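PDB 1CBY: type-2Aa cytolytic delta-endotoxin from Bacillus thuringiensis serovar kyushuensis, which perforates the midgut epithelial membrane of dipteran larvae by forming pores, and so kills them. Local coordinates for residues F156-S159 / T165-Y168; N62-A67 / V186-F191; V46-P51 / I126-F131; I54-H59 / L222-H227. All coordinates share one frame; numbering follows the deposited sequence.

Contact 1 of 4, residues F156-S159 / T165-Y168; sequences FWHS and TSYY
Tyr168 and His158 meet on one face of an antiparallel beta hairpin, with Phe156 beside them. The hairpin joins strand 155-158 to strand 165-175: Phe156 and Tyr168 are a hydrogen-bonded pair, Trp157 and Tyr167 a non-hydrogen-bonded one, and His158 and Ser166 again hydrogen-bonded. Tyr168 N to Phe156 O measures 2.7 Å, and Phe156 N to Tyr168 O closes that pair; at the other end His158 N bonds to Ser166 O, and the reverse bond from Ser166 N to His158 O is weak. Traced outward, Tyr168 starts with CB at 4.1 Å from Phe156 CB. One ring flank, at CD2, then touches Phe156 CD2 at 3.3 Å. These two rings run side by side, rim to rim, with planes only 20° apart, and neither lies over the other. Farther along, His158 NE2 sits over the Tyr168 face toward its rim, 3.4 Å from CZ. At the tip, Tyr168 OH lies 3.7 Å from the same His158 NE2, too far for a hydrogen bond. The imidazole crosses Tyr168 because chi1 of His158 (65°) sets its ring between its own N and C. Its own face takes Ser166 CB, a CH-pi contact 3.7 Å from the ring centroid, while ND1 bonds in plane to Ser159 OG at 2.9 Å. Across the sheet, Trp157 CZ3 meets Tyr167 CD2 at 3.6 Å obliquely. The backbone ladder thus sets the register, while the cross-strand side chains meet through ring and carbon surfaces and the hydroxyls of Ser166 and Tyr167 bond outside the pairing, to Asn164 OD1 and Thr142 O.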
loop_
_atom_site.group_PDB
_atom_site.type_symbol
_atom_site.label_atom_id
_atom_site.label_comp_id
_atom_site.label_asym_id
_atom_site.label_seq_id
_atom_site.Cartn_x
_atom_site.Cartn_y
_atom_site.Cartn_z
ATOM N N PHE A 156 0.677 7.313 -16.467
ATOM C CA PHE A 156 0.956 8.292 -17.511
ATOM C C PHE A 156 -0.281 8.521 -18.368
ATOM O O PHE A 156 -0.703 7.627 -19.104
ATOM C CB PHE A 156 2.102 7.800 -18.400
ATOM C CG PHE A 156 2.439 8.734 -19.533
ATOM C CD1 PHE A 156 3.027 9.968 -19.285
ATOM C CD2 PHE A 156 2.183 8.368 -20.850
ATOM C CE1 PHE A 156 3.356 10.821 -20.329
ATOM C CE2 PHE A 156 2.508 9.215 -21.901
ATOM C CZ PHE A 156 3.096 10.442 -21.641
ATOM N N TRP A 157 -0.850 9.718 -18.276
ATOM C CA TRP A 157 -2.036 10.065 -19.052
ATOM C C TRP A 157 -1.648 10.455 -20.473
ATOM O O TRP A 157 -0.477 10.698 -20.764
ATOM C CB TRP A 157 -2.782 11.233 -18.407
ATOM C CG TRP A 157 -3.082 11.058 -16.947
ATOM C CD1 TRP A 157 -2.264 11.377 -15.901
ATOM C CD2 TRP A 157 -4.311 10.588 -16.368
ATOM N NE1 TRP A 157 -2.910 11.149 -14.713
ATOM C CE2 TRP A 157 -4.164 10.664 -14.965
ATOM C CE3 TRP A 157 -5.519 10.118 -16.896
ATOM C CZ2 TRP A 157 -5.180 10.289 -14.082
ATOM C CZ3 TRP A 157 -6.530 9.744 -16.019
ATOM C CH2 TRP A 157 -6.353 9.834 -14.625
ATOM N N HIS A 158 -2.644 10.500 -21.349
ATOM C CA HIS A 158 -2.455 10.877 -22.743
ATOM C C HIS A 158 -3.792 10.844 -23.477
ATOM O O HIS A 158 -4.818 10.497 -22.889
ATOM C CB HIS A 158 -1.429 9.974 -23.433
ATOM C CG HIS A 158 -1.852 8.544 -23.552
ATOM N ND1 HIS A 158 -2.607 8.107 -24.613
ATOM C CD2 HIS A 158 -1.488 7.481 -22.792
ATOM C CE1 HIS A 158 -2.680 6.797 -24.483
ATOM N NE2 HIS A 158 -2.019 6.372 -23.397
ATOM N N SER A 159 -3.783 11.270 -24.737
ATOM C CA SER A 159 -4.979 11.311 -25.577
ATOM C C SER A 159 -6.206 11.928 -24.904
ATOM O O SER A 159 -7.337 11.709 -25.338
ATOM C CB SER A 159 -5.307 9.908 -26.082
ATOM O OG SER A 159 -4.183 9.346 -26.740
ATOM N N THR A 165 -10.413 9.549 -22.264
ATOM C CA THR A 165 -9.319 9.652 -21.309
ATOM C C THR A 165 -8.512 8.360 -21.403
ATOM O O THR A 165 -9.062 7.266 -21.264
ATOM C CB THR A 165 -9.849 9.821 -19.873
ATOM O OG1 THR A 165 -10.596 11.040 -19.776
ATOM C CG2 THR A 165 -8.699 9.857 -18.877
ATOM N N SER A 166 -7.220 8.485 -21.677
ATOM C CA SER A 166 -6.349 7.323 -21.792
ATOM C C SER A 166 -5.186 7.453 -20.830
ATOM O O SER A 166 -4.845 8.561 -20.411
ATOM C CB SER A 166 -5.816 7.205 -23.215
ATOM O OG SER A 166 -6.875 7.002 -24.132
ATOM N N TYR A 167 -4.598 6.324 -20.452
ATOM C CA TYR A 167 -3.459 6.334 -19.544
ATOM C C TYR A 167 -2.750 4.993 -19.445
ATOM O O TYR A 167 -3.285 3.960 -19.841
ATOM C CB TYR A 167 -3.861 6.831 -18.142
ATOM C CG TYR A 167 -4.966 6.051 -17.449
ATOM C CD1 TYR A 167 -4.675 4.928 -16.673
ATOM C CD2 TYR A 167 -6.298 6.462 -17.536
ATOM C CE1 TYR A 167 -5.679 4.236 -16.002
ATOM C CE2 TYR A 167 -7.310 5.778 -16.868
ATOM C CZ TYR A 167 -6.993 4.665 -16.102
ATOM O OH TYR A 167 -7.988 3.983 -15.435
ATOM N N TYR A 168 -1.515 5.034 -18.970
ATOM C CA TYR A 168 -0.716 3.839 -18.787
ATOM C C TYR A 168 -0.621 3.628 -17.290
ATOM O O TYR A 168 -0.513 4.596 -16.534
ATOM C CB TYR A 168 0.682 4.040 -19.364
ATOM C CG TYR A 168 0.706 4.226 -20.861
ATOM C CD1 TYR A 168 -0.113 3.467 -21.692
ATOM C CD2 TYR A 168 1.568 5.146 -21.453
ATOM C CE1 TYR A 168 -0.074 3.617 -23.073
ATOM C CE2 TYR A 168 1.614 5.304 -22.834
ATOM C CZ TYR A 168 0.794 4.535 -23.636
ATOM O OH TYR A 168 0.849 4.664 -25.004
#

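Contact 2 of 4, residues N62-A67 / V186-F191; sequences NAFQGA and VLPLAF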
loop_
_atom_site.group_PDB
_atom_site.type_symbol
_atom_site.label_atom_id
_atom_site.label_comp_id
_atom_site.label_asym_id
_atom_site.label_seq_id
_atom_site.Cartn_x
_atom_site.Cartn_y
_atom_site.Cartn_z
ATOM N N ASN A 62 13.826 -3.786 -10.389
ATOM C CA ASN A 62 14.648 -2.801 -11.091
ATOM C C ASN A 62 14.991 -3.216 -12.507
ATOM O O ASN A 62 15.014 -2.378 -13.408
ATOM C CB ASN A 62 15.945 -2.520 -10.334
ATOM C CG ASN A 62 15.716 -1.770 -9.045
ATOM O OD1 ASN A 62 14.601 -1.318 -8.757
ATOM N ND2 ASN A 62 16.771 -1.630 -8.254
ATOM N N ALA A 63 15.271 -4.500 -12.705
ATOM C CA ALA A 63 15.618 -5.004 -14.027
ATOM C C ALA A 63 14.502 -4.733 -15.020
ATOM O O ALA A 63 14.758 -4.414 -16.180
ATOM C CB ALA A 63 15.920 -6.489 -13.971
ATOM N N PHE A 64 13.259 -4.829 -14.565
ATOM C CA PHE A 64 12.132 -4.590 -15.455
ATOM C C PHE A 64 11.778 -3.125 -15.685
ATOM O O PHE A 64 10.865 -2.817 -16.457
ATOM C CB PHE A 64 10.919 -5.413 -15.030
ATOM C CG PHE A 64 11.044 -6.869 -15.375
ATOM C CD1 PHE A 64 10.973 -7.288 -16.700
ATOM C CD2 PHE A 64 11.267 -7.818 -14.383
ATOM C CE1 PHE A 64 11.125 -8.626 -17.035
ATOM C CE2 PHE A 64 11.420 -9.161 -14.707
ATOM C CZ PHE A 64 11.349 -9.565 -16.035
ATOM N N GLN A 65 12.521 -2.222 -15.046
ATOM C CA GLN A 65 12.303 -0.790 -15.233
ATOM C C GLN A 65 12.634 -0.491 -16.688
ATOM O O GLN A 65 11.924 0.252 -17.360
ATOM C CB GLN A 65 13.235 0.026 -14.337
ATOM C CG GLN A 65 12.936 -0.056 -12.852
ATOM C CD GLN A 65 11.679 0.695 -12.451
ATOM O OE1 GLN A 65 11.087 1.433 -13.244
ATOM N NE2 GLN A 65 11.260 0.505 -11.211
ATOM N N GLY A 66 13.682 -1.146 -17.184
ATOM C CA GLY A 66 14.123 -0.953 -18.554
ATOM C C GLY A 66 13.088 -1.260 -19.616
ATOM O O GLY A 66 13.309 -0.984 -20.793
ATOM N N ALA A 67 11.968 -1.849 -19.213
ATOM C CA ALA A 67 10.909 -2.178 -20.157
ATOM C C ALA A 67 10.027 -0.963 -20.421
ATOM O O ALA A 67 9.281 -0.942 -21.397
ATOM C CB ALA A 67 10.076 -3.341 -19.636
ATOM N N VAL A 186 7.806 -13.292 -10.300
ATOM C CA VAL A 186 7.738 -11.860 -10.570
ATOM C C VAL A 186 6.731 -11.658 -11.680
ATOM O O VAL A 186 6.701 -12.430 -12.639
ATOM C CB VAL A 186 9.098 -11.302 -11.013
ATOM C CG1 VAL A 186 9.020 -9.794 -11.158
ATOM C CG2 VAL A 186 10.166 -11.675 -10.006
ATOM N N LEU A 187 5.921 -10.611 -11.569
ATOM C CA LEU A 187 4.905 -10.352 -12.577
ATOM C C LEU A 187 4.798 -8.880 -12.993
ATOM O O LEU A 187 4.115 -8.086 -12.335
ATOM C CB LEU A 187 3.540 -10.840 -12.069
ATOM C CG LEU A 187 2.475 -11.375 -13.039
ATOM C CD1 LEU A 187 1.201 -11.642 -12.261
ATOM C CD2 LEU A 187 2.186 -10.399 -14.162
ATOM N N PRO A 188 5.548 -8.478 -14.034
ATOM C CA PRO A 188 5.499 -7.095 -14.523
ATOM C C PRO A 188 4.178 -6.970 -15.268
ATOM O O PRO A 188 3.965 -7.644 -16.278
ATOM C CB PRO A 188 6.676 -7.043 -15.504
ATOM C CG PRO A 188 7.623 -8.031 -14.948
ATOM C CD PRO A 188 6.700 -9.181 -14.614
ATOM N N LEU A 189 3.286 -6.132 -14.757
ATOM C CA LEU A 189 1.968 -5.939 -15.352
ATOM C C LEU A 189 1.724 -4.487 -15.766
ATOM O O LEU A 189 1.901 -3.570 -14.967
ATOM C CB LEU A 189 0.902 -6.364 -14.340
ATOM C CG LEU A 189 -0.569 -6.170 -14.694
ATOM C CD1 LEU A 189 -0.973 -7.161 -15.772
ATOM C CD2 LEU A 189 -1.410 -6.366 -13.445
ATOM N N ALA A 190 1.289 -4.278 -17.002
ATOM C CA ALA A 190 1.016 -2.929 -17.481
ATOM C C ALA A 190 -0.298 -2.885 -18.239
ATOM O O ALA A 190 -0.545 -3.698 -19.133
ATOM C CB ALA A 190 2.146 -2.441 -18.363
ATOM N N PHE A 191 -1.151 -1.949 -17.854
ATOM C CA PHE A 191 -2.445 -1.776 -18.486
ATOM C C PHE A 191 -2.469 -0.509 -19.331
ATOM O O PHE A 191 -1.972 0.536 -18.909
ATOM C CB PHE A 191 -3.542 -1.625 -17.426
ATOM C CG PHE A 191 -3.884 -2.889 -16.697
ATOM C CD1 PHE A 191 -4.487 -3.952 -17.364
ATOM C CD2 PHE A 191 -3.662 -2.995 -15.329
ATOM C CE1 PHE A 191 -4.869 -5.102 -16.675
ATOM C CE2 PHE A 191 -4.040 -4.141 -14.631
ATOM C CZ PHE A 191 -4.646 -5.196 -15.308
#
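Phe64 and Pro188 meet where the end of helix 54-63 packs on strand 183-195, a helix-on-sheet contact within the alpha/beta fold of the Cyt toxins. Three residues, all buried, make up the contact, and Phe64 contributes the largest share of surface, followed by Pro188 and then Val186. Nothing polar passes between the segments, so the evidence is wholly one of shape. Pro188 CG stands 3.6 Å above the plane of the phenyl ring and over its centre: its line to the ring centroid is 13° off the normal, which identifies a CH-pi contact. In Phe64, chi1 of -75° carries the ring toward the strand, and chi2 of -71° turns its face to the proline. The pyrrolidine ring meets it by this single projecting carbon. Val186, two residues earlier and on the same side of the strand, reaches the far part of the phenyl group obliquely and more loosely. The intervening Leu187 points away from Phe64 and, like Leu189, packs on helix 107-122, so this strand has a helical element on both sides. Pro188 also touches Leu172 of the neighbouring strand 165-175. On the other partner, the backbone bonds Gln65 N to Asn62 O at 3.0 Å and Ala67 N to Phe64 O at 3.1 Å hold the chain around Phe64. Near the start of that segment, Asn62 OD1 bonds to Lys29 of the second subunit. At the margin of the hydrophobic patch, Phe64 CE2 comes to 4.3 Å from Val186 CG1.

Contact 3 of 4, residues V46-P51 / I126-F131; sequences VFYVQP and INSTSF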
loop_
_atom_site.group_PDB
_atom_site.type_symbol
_atom_site.label_atom_id
_atom_site.label_comp_id
_atom_site.label_asym_id
_atom_site.label_seq_id
_atom_site.Cartn_x
_atom_site.Cartn_y
_atom_site.Cartn_z
ATOM N N VAL A 46 4.326 -4.264 -5.451
ATOM C CA VAL A 46 3.669 -5.054 -4.412
ATOM C C VAL A 46 4.558 -6.268 -4.146
ATOM O O VAL A 46 4.797 -7.080 -5.043
ATOM C CB VAL A 46 2.256 -5.519 -4.849
ATOM C CG1 VAL A 46 1.654 -6.452 -3.809
ATOM C CG2 VAL A 46 1.345 -4.320 -5.038
ATOM N N PHE A 47 5.079 -6.356 -2.924
ATOM C CA PHE A 47 5.966 -7.445 -2.509
ATOM C C PHE A 47 5.362 -8.330 -1.425
ATOM O O PHE A 47 5.015 -7.848 -0.344
ATOM C CB PHE A 47 7.282 -6.887 -1.944
ATOM C CG PHE A 47 8.293 -6.470 -2.985
ATOM C CD1 PHE A 47 8.013 -6.550 -4.342
ATOM C CD2 PHE A 47 9.541 -5.993 -2.589
ATOM C CE1 PHE A 47 8.957 -6.163 -5.284
ATOM C CE2 PHE A 47 10.489 -5.604 -3.523
ATOM C CZ PHE A 47 10.197 -5.689 -4.871
ATOM N N TYR A 48 5.271 -9.626 -1.705
ATOM C CA TYR A 48 4.777 -10.609 -0.742
ATOM C C TYR A 48 5.916 -11.622 -0.683
ATOM O O TYR A 48 5.911 -12.623 -1.403
ATOM C CB TYR A 48 3.485 -11.275 -1.236
ATOM C CG TYR A 48 2.857 -12.214 -0.223
ATOM C CD1 TYR A 48 3.331 -13.514 -0.057
ATOM C CD2 TYR A 48 1.796 -11.798 0.577
ATOM C CE1 TYR A 48 2.767 -14.378 0.878
ATOM C CE2 TYR A 48 1.224 -12.655 1.518
ATOM C CZ TYR A 48 1.716 -13.944 1.661
ATOM O OH TYR A 48 1.157 -14.801 2.585
ATOM N N VAL A 49 6.922 -11.324 0.131
ATOM C CA VAL A 49 8.102 -12.176 0.243
ATOM C C VAL A 49 8.649 -12.160 1.669
ATOM O O VAL A 49 8.127 -11.462 2.539
ATOM C CB VAL A 49 9.237 -11.673 -0.704
ATOM C CG1 VAL A 49 8.767 -11.640 -2.160
ATOM C CG2 VAL A 49 9.710 -10.284 -0.273
ATOM N N GLN A 50 9.712 -12.925 1.899
ATOM C CA GLN A 50 10.365 -12.977 3.202
ATOM C C GLN A 50 11.539 -11.992 3.187
ATOM O O GLN A 50 12.135 -11.743 2.139
ATOM C CB GLN A 50 10.840 -14.400 3.495
ATOM C CG GLN A 50 9.692 -15.372 3.727
ATOM C CD GLN A 50 10.156 -16.802 3.888
ATOM O OE1 GLN A 50 9.666 -17.702 3.210
ATOM N NE2 GLN A 50 11.105 -17.023 4.785
ATOM N N PRO A 51 11.909 -11.443 4.357
ATOM C CA PRO A 51 13.011 -10.483 4.460
ATOM C C PRO A 51 14.275 -10.842 3.685
ATOM O O PRO A 51 14.777 -10.033 2.907
ATOM C CB PRO A 51 13.271 -10.432 5.963
ATOM C CG PRO A 51 11.901 -10.647 6.539
ATOM C CD PRO A 51 11.400 -11.793 5.696
ATOM N N ILE A 126 -1.106 -19.714 -5.659
ATOM C CA ILE A 126 -0.729 -19.214 -4.342
ATOM C C ILE A 126 -1.912 -19.307 -3.394
ATOM O O ILE A 126 -3.033 -18.949 -3.752
ATOM C CB ILE A 126 -0.268 -17.733 -4.401
ATOM C CG1 ILE A 126 0.819 -17.554 -5.461
ATOM C CG2 ILE A 126 0.233 -17.271 -3.026
ATOM C CD1 ILE A 126 2.076 -18.352 -5.216
ATOM N N ASN A 127 -1.657 -19.784 -2.180
ATOM C CA ASN A 127 -2.699 -19.909 -1.166
ATOM C C ASN A 127 -2.499 -18.842 -0.110
ATOM O O ASN A 127 -1.686 -19.007 0.806
ATOM C CB ASN A 127 -2.662 -21.291 -0.508
ATOM C CG ASN A 127 -3.353 -22.343 -1.337
ATOM O OD1 ASN A 127 -4.568 -22.295 -1.526
ATOM N ND2 ASN A 127 -2.585 -23.298 -1.840
ATOM N N SER A 128 -3.180 -17.713 -0.287
ATOM C CA SER A 128 -3.089 -16.616 0.665
ATOM C C SER A 128 -4.203 -15.605 0.449
ATOM O O SER A 128 -4.287 -14.983 -0.604
ATOM C CB SER A 128 -1.732 -15.925 0.554
ATOM O OG SER A 128 -1.545 -15.012 1.623
ATOM N N THR A 129 -5.059 -15.444 1.453
ATOM C CA THR A 129 -6.161 -14.489 1.383
ATOM C C THR A 129 -5.576 -13.090 1.219
ATOM O O THR A 129 -5.970 -12.346 0.322
ATOM C CB THR A 129 -7.018 -14.542 2.666
ATOM O OG1 THR A 129 -7.452 -15.890 2.892
ATOM C CG2 THR A 129 -8.237 -13.638 2.544
ATOM N N SER A 130 -4.594 -12.768 2.057
ATOM C CA SER A 130 -3.932 -11.473 2.007
ATOM C C SER A 130 -3.369 -11.183 0.621
ATOM O O SER A 130 -3.566 -10.092 0.092
ATOM C CB SER A 130 -2.811 -11.401 3.041
ATOM O OG SER A 130 -3.323 -11.439 4.364
ATOM N N PHE A 131 -2.695 -12.161 0.023
ATOM C CA PHE A 131 -2.125 -11.959 -1.303
ATOM C C PHE A 131 -3.193 -11.608 -2.323
ATOM O O PHE A 131 -3.092 -10.582 -3.002
ATOM C CB PHE A 131 -1.344 -13.179 -1.783
ATOM C CG PHE A 131 -0.867 -13.063 -3.209
ATOM C CD1 PHE A 131 0.171 -12.195 -3.543
ATOM C CD2 PHE A 131 -1.478 -13.798 -4.222
ATOM C CE1 PHE A 131 0.594 -12.059 -4.866
ATOM C CE2 PHE A 131 -1.063 -13.670 -5.551
ATOM C CZ PHE A 131 -0.023 -12.795 -5.870
#
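The phenol ring of Tyr48 has the CB of Phe131 over one face, 4.1 Å above the plane toward the rim, and Ser130 CB at its edge. Phe131's ring adds an edge-to-face pairing: its edge turns to the tyrosine face, the planes stand at 74° and the centroids are 5.9 Å apart. The motif is a strand packed against a helix N-terminus, since Ser128 is the N-cap of helix 129-141. Ser128 OG accepts from Phe131 N at 3.5 Å, a weak but fairly straight capping bond of 162°. The same oxygen donates to Tyr48 OH at 2.9 Å, so one hydroxyl links the first turn of the helix to the end of strand 44-48. Chi1 of Tyr48 is -175°, which swings CG opposite the backbone N and carries the ring out to the cap. Behind that side chain, the backbone of Tyr48 bonds to Ser174 and Gln176 of its own chain. Residues Val46 to Tyr48 also pair in a parallel ladder with a strand of the second subunit in the protoxin dimer of this crystal, so the contact sits beside the subunit interface. Closer to the backbone, Tyr48 CB rests 4.1 Å from Phe131 CD1, an approach oblique to the phenyl ring.

Contact 4 of 4, residues I54-H59 / L222-H227; sequences INQALH and LVQALH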
loop_
_atom_site.group_PDB
_atom_site.type_symbol
_atom_site.label_atom_id
_atom_site.label_comp_id
_atom_site.label_asym_id
_atom_site.label_seq_id
_atom_site.Cartn_x
_atom_site.Cartn_y
_atom_site.Cartn_z
ATOM N N ILE A 54 14.056 -10.051 -0.058
ATOM C CA ILE A 54 13.665 -8.714 -0.482
ATOM C C ILE A 54 14.671 -8.183 -1.500
ATOM O O ILE A 54 14.287 -7.603 -2.515
ATOM C CB ILE A 54 13.542 -7.751 0.733
ATOM C CG1 ILE A 54 12.277 -8.093 1.536
ATOM C CG2 ILE A 54 13.539 -6.292 0.276
ATOM C CD1 ILE A 54 12.128 -7.336 2.838
ATOM N N ASN A 55 15.954 -8.439 -1.254
ATOM C CA ASN A 55 17.020 -7.992 -2.147
ATOM C C ASN A 55 16.808 -8.576 -3.540
ATOM O O ASN A 55 16.897 -7.865 -4.537
ATOM C CB ASN A 55 18.381 -8.430 -1.605
ATOM C CG ASN A 55 19.533 -7.579 -2.130
ATOM O OD1 ASN A 55 20.633 -7.620 -1.577
ATOM N ND2 ASN A 55 19.291 -6.800 -3.179
ATOM N N GLN A 56 16.508 -9.870 -3.601
ATOM C CA GLN A 56 16.271 -10.550 -4.870
ATOM C C GLN A 56 15.080 -9.936 -5.592
ATOM O O GLN A 56 15.128 -9.690 -6.799
ATOM C CB GLN A 56 16.022 -12.040 -4.632
ATOM C CG GLN A 56 15.737 -12.842 -5.894
ATOM C CD GLN A 56 15.565 -14.323 -5.616
ATOM O OE1 GLN A 56 15.577 -14.759 -4.463
ATOM N NE2 GLN A 56 15.406 -15.106 -6.673
ATOM N N ALA A 57 14.012 -9.686 -4.846
ATOM C CA ALA A 57 12.802 -9.097 -5.404
ATOM C C ALA A 57 13.079 -7.705 -5.973
ATOM O O ALA A 57 12.634 -7.363 -7.074
ATOM C CB ALA A 57 11.725 -9.022 -4.328
ATOM N N LEU A 58 13.833 -6.914 -5.217
ATOM C CA LEU A 58 14.180 -5.557 -5.605
ATOM C C LEU A 58 15.024 -5.565 -6.879
ATOM O O LEU A 58 14.848 -4.715 -7.758
ATOM C CB LEU A 58 14.914 -4.866 -4.455
ATOM C CG LEU A 58 14.637 -3.379 -4.225
ATOM C CD1 LEU A 58 13.161 -3.054 -4.417
ATOM C CD2 LEU A 58 15.087 -3.003 -2.828
ATOM N N HIS A 59 15.918 -6.540 -6.994
ATOM C CA HIS A 59 16.754 -6.660 -8.176
ATOM C C HIS A 59 15.881 -6.924 -9.394
ATOM O O HIS A 59 15.979 -6.223 -10.404
ATOM C CB HIS A 59 17.763 -7.790 -8.012
ATOM C CG HIS A 59 19.033 -7.368 -7.345
ATOM N ND1 HIS A 59 19.033 -6.750 -6.121
ATOM C CD2 HIS A 59 20.309 -7.471 -7.797
ATOM C CE1 HIS A 59 20.298 -6.488 -5.854
ATOM N NE2 HIS A 59 21.108 -6.905 -6.839
ATOM N N LEU A 222 7.713 -14.614 -14.442
ATOM C CA LEU A 222 9.044 -15.190 -14.472
ATOM C C LEU A 222 9.393 -15.755 -13.100
ATOM O O LEU A 222 9.118 -15.126 -12.076
ATOM C CB LEU A 222 10.056 -14.110 -14.862
ATOM C CG LEU A 222 11.526 -14.520 -14.879
ATOM C CD1 LEU A 222 12.140 -14.162 -16.221
ATOM C CD2 LEU A 222 12.268 -13.849 -13.734
ATOM N N VAL A 223 9.927 -16.969 -13.075
ATOM C CA VAL A 223 10.333 -17.577 -11.818
ATOM C C VAL A 223 11.854 -17.655 -11.820
ATOM O O VAL A 223 12.463 -17.940 -12.852
ATOM C CB VAL A 223 9.729 -18.994 -11.612
ATOM C CG1 VAL A 223 8.213 -18.906 -11.466
ATOM C CG2 VAL A 223 10.123 -19.926 -12.754
ATOM N N GLN A 224 12.465 -17.332 -10.686
ATOM C CA GLN A 224 13.916 -17.377 -10.548
ATOM C C GLN A 224 14.265 -18.133 -9.275
ATOM O O GLN A 224 13.587 -17.989 -8.256
ATOM C CB GLN A 224 14.493 -15.969 -10.474
ATOM C CG GLN A 224 15.988 -15.947 -10.219
ATOM C CD GLN A 224 16.515 -14.548 -10.019
ATOM O OE1 GLN A 224 16.016 -13.801 -9.174
ATOM N NE2 GLN A 224 17.521 -14.177 -10.798
ATOM N N ALA A 225 15.318 -18.940 -9.335
ATOM C CA ALA A 225 15.747 -19.723 -8.186
ATOM C C ALA A 225 15.949 -18.807 -6.989
ATOM O O ALA A 225 16.514 -17.720 -7.120
ATOM C CB ALA A 225 17.032 -20.463 -8.509
ATOM N N LEU A 226 15.452 -19.236 -5.836
ATOM C CA LEU A 226 15.560 -18.459 -4.614
ATOM C C LEU A 226 17.008 -18.136 -4.258
ATOM O O LEU A 226 17.883 -19.004 -4.305
ATOM C CB LEU A 226 14.873 -19.201 -3.471
ATOM C CG LEU A 226 13.705 -18.477 -2.803
ATOM C CD1 LEU A 226 12.794 -17.855 -3.846
ATOM C CD2 LEU A 226 12.947 -19.452 -1.916
ATOM N N HIS A 227 17.250 -16.882 -3.894
ATOM C CA HIS A 227 18.586 -16.424 -3.536
ATOM C C HIS A 227 18.513 -15.562 -2.278
ATOM O O HIS A 227 18.109 -14.399 -2.327
ATOM C CB HIS A 227 19.193 -15.633 -4.696
ATOM C CG HIS A 227 20.659 -15.393 -4.551
ATOM N ND1 HIS A 227 21.575 -16.373 -4.846
ATOM C CD2 HIS A 227 21.303 -14.307 -4.056
ATOM C CE1 HIS A 227 22.751 -15.870 -4.523
ATOM N NE2 HIS A 227 22.638 -14.622 -4.039
HETATM O O HOH W 1 17.533 -11.735 -1.610
#
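Gln56 reaches from its helix to the Gln224 side chain and past it to the backbone of Ala225 and His227. Its first two torsions are close to 180°, so the chain is fully extended and the amide arrives at the end of strand 210-225. The nitrogen NE2 donates twice: to Gln224 OE1 at 2.9 Å, an acceptor lying near the amide plane of Gln56, and to Ala225 O at 2.9 Å, less straight (131°) and tilted from that plane. In turn OE1 accepts from His227 N at 2.8 Å, the donor standing above the carbonyl plane. One buried side chain therefore has both ends of its amide held by the other segment. The two glutamine side chains run antiparallel, one alongside the other, with amide planes 50° apart, and Gln224 CD is 3.6 Å from Gln56 NE2. Helix 54-63 lies here against the end of strand 210-225, where it runs out into a loop, and Gln56 also packs on Met184 of strand 183-195. Gln224 NE2 has a further partner in Pro88 O. The loop after strand 210-225 leads directly to Ser228, the C-terminal stop of proteolytic processing, whose side chain is about 6 Å from that of His227. A water connects the backbones, accepting from Gln56 N at 2.9 Å and donating to His227 O at 2.8 Å.

In the fold
All four contacts reach one mixed sheet, but at different depths. Contact 2 is fully buried, about 8 Å from the chain centre, and is purely apolar; contact 4, at the surface, is carried by amide and backbone hydrogen bonds and a water. Both use helix 54-63, on neighbouring strands linked by a probable hydrogen bond from Val186 N to Leu222 O. Contacts 1 and 3 are partly buried and aromatic, yet the first is a local hairpin and the third ties a strand to a helix cap. Contact 1 lies across the chain's centre from contacts 3 and 4. Those two touch each other, Phe47 packing on Ala57 and Leu58, and both adjoin the second subunit.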